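Local structure of ATP phosphoribosyltransferase regulatory subunit (Bacillus halodurans, 3OD1) at residues Asn39-Asp44 and Ile146-Ala151. The protein is probably required, with HisG, for the first step of histidine biosynthesis and may allow feedback regulation of ATP phosphoribosyltransferase activity by histidine. Residues are numbered along the deposited sequence; the frame is centred on the assembly and turned at random.
Sequences NLWGYD and IALMIA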
# COMPACT_ATOMS: atom_id res chain seq x y z
N ASN B 39 -13.12 -0.09 11.15
CA ASN B 39 -13.71 1.24 11.03
C ASN B 39 -15.00 1.39 11.81
O ASN B 39 -15.31 2.47 12.34
CB ASN B 39 -13.95 1.60 9.56
CG ASN B 39 -13.33 2.92 9.19
OD1 ASN B 39 -14.04 3.84 8.78
ND2 ASN B 39 -12.01 3.04 9.36
N LEU B 40 -15.76 0.31 11.87
CA LEU B 40 -16.97 0.25 12.68
C LEU B 40 -16.72 0.40 14.19
O LEU B 40 -17.65 0.67 14.95
CB LEU B 40 -17.72 -1.05 12.41
CG LEU B 40 -18.34 -1.13 11.00
CD1 LEU B 40 -18.99 -2.49 10.77
CD2 LEU B 40 -19.37 -0.03 10.82
N TRP B 41 -15.48 0.20 14.62
CA TRP B 41 -15.14 0.34 16.05
C TRP B 41 -14.48 1.67 16.37
O TRP B 41 -13.94 1.86 17.46
CB TRP B 41 -14.23 -0.80 16.51
CG TRP B 41 -14.88 -2.14 16.52
CD1 TRP B 41 -15.54 -2.74 15.48
CD2 TRP B 41 -14.91 -3.07 17.61
NE1 TRP B 41 -15.99 -3.98 15.87
CE2 TRP B 41 -15.61 -4.21 17.17
CE3 TRP B 41 -14.41 -3.05 18.93
CZ2 TRP B 41 -15.83 -5.32 17.99
CZ3 TRP B 41 -14.64 -4.15 19.74
CH2 TRP B 41 -15.34 -5.27 19.27
N GLY B 42 -14.48 2.58 15.40
CA GLY B 42 -14.02 3.94 15.63
C GLY B 42 -12.54 4.21 15.40
O GLY B 42 -12.04 5.26 15.79
N TYR B 43 -11.83 3.27 14.78
CA TYR B 43 -10.40 3.46 14.52
C TYR B 43 -10.22 4.23 13.22
O TYR B 43 -11.01 4.07 12.28
CB TYR B 43 -9.66 2.11 14.50
CG TYR B 43 -9.54 1.50 15.88
CD1 TYR B 43 -8.33 1.51 16.57
CD2 TYR B 43 -10.65 0.93 16.51
CE1 TYR B 43 -8.22 0.97 17.84
CE2 TYR B 43 -10.55 0.40 17.80
CZ TYR B 43 -9.34 0.42 18.45
OH TYR B 43 -9.23 -0.12 19.70
N ASP B 44 -9.22 5.10 13.17
CA ASP B 44 -8.94 5.86 11.94
C ASP B 44 -7.65 5.36 11.32
O ASP B 44 -6.60 5.34 11.97
CB ASP B 44 -8.74 7.35 12.23
CG ASP B 44 -10.01 8.05 12.69
OD1 ASP B 44 -11.10 7.79 12.16
OD2 ASP B 44 -9.89 8.91 13.57
N ILE B 146 -8.72 -7.10 21.81
CA ILE B 146 -8.78 -8.53 21.56
C ILE B 146 -10.10 -8.89 20.89
O ILE B 146 -10.12 -9.65 19.92
CB ILE B 146 -8.59 -9.36 22.86
CG1 ILE B 146 -7.14 -9.21 23.38
CG2 ILE B 146 -8.93 -10.81 22.60
CD1 ILE B 146 -6.90 -9.86 24.76
N ALA B 147 -11.19 -8.32 21.40
CA ALA B 147 -12.52 -8.53 20.84
C ALA B 147 -12.64 -8.02 19.41
O ALA B 147 -13.31 -8.63 18.58
CB ALA B 147 -13.59 -7.89 21.74
N LEU B 148 -12.00 -6.89 19.12
CA LEU B 148 -11.96 -6.37 17.76
C LEU B 148 -11.18 -7.32 16.85
O LEU B 148 -11.65 -7.67 15.77
CB LEU B 148 -11.35 -4.97 17.74
CG LEU B 148 -11.05 -4.34 16.37
CD1 LEU B 148 -12.28 -4.38 15.46
CD2 LEU B 148 -10.55 -2.91 16.56
N MSE B 149 -10.02 -7.77 17.30
CA MSE B 149 -9.23 -8.71 16.51
C MSE B 149 -10.05 -9.94 16.14
O MSE B 149 -10.01 -10.42 15.00
CB MSE B 149 -7.97 -9.14 17.26
CG MSE B 149 -6.92 -9.76 16.32
SE MSE B 149 -5.26 -10.25 17.22
CE MSE B 149 -5.92 -11.68 18.37
N ILE B 150 -10.76 -10.48 17.14
CA ILE B 150 -11.58 -11.66 16.94
C ILE B 150 -12.71 -11.37 15.95
O ILE B 150 -13.01 -12.20 15.09
CB ILE B 150 -12.14 -12.19 18.29
CG1 ILE B 150 -10.98 -12.73 19.14
CG2 ILE B 150 -13.24 -13.23 18.05
CD1 ILE B 150 -11.36 -13.16 20.54
N ALA B 151 -13.32 -10.19 16.07
CA ALA B 151 -14.42 -9.85 15.17
C ALA B 151 -13.91 -9.63 13.75
O ALA B 151 -14.58 -9.97 12.76
CB ALA B 151 -15.16 -8.63 15.69
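One face of the Trp41 indole carries the CD1 methyl of Leu148, a CH-pi contact in which that carbon stands 3.5 Å from the centroid of the five-membered ring and only 5° off its normal. The six-membered ring reaches on to the helix itself: CE3 and CZ3 meet Leu148 CB, and CH2 lies 3.7 Å from the backbone N of Leu148. Around the far end of the indole come two small side chains one turn apart, Ala147 with CB 4.0 Å from Trp41 CH2 and Ala151 with CB 4.1 Å from Trp41 CZ2. Alanine suits both places, since a methyl lets so broad a ring come close to the helix. Tryptophan suits its own because the long, flat indole takes a methyl on its face and still spans to both alanines, while NE1 is hydrogen-bonded to Glu37 OE2. The other branch of Leu148 serves a second aromatic: its CD2 meets Tyr43 tip to tip, 3.5 Å from CE2, approaching the ring obliquely. Leu148 CG lies anti to its backbone N (chi1 172°), and from there the fork gives one methyl to each ring. Tyrosine adds a hydroxyl, hydrogen-bonded to Glu144 OE2, and Arg359 of the second subunit makes a cation-pi contact with the indole. An alanine in place of Trp41 would probably leave Leu148 CD1 without its aromatic platform and open a gap beside Ala147 and Ala151. The contact thus joins the end of helix 21-40 and the turn into strand 44-45 to helix 139-155 within the class II synthetase-like core; across it the attraction is apolar, through dispersion and CH-pi contact, the polar groups of both aromatics having their partners outside the two segments.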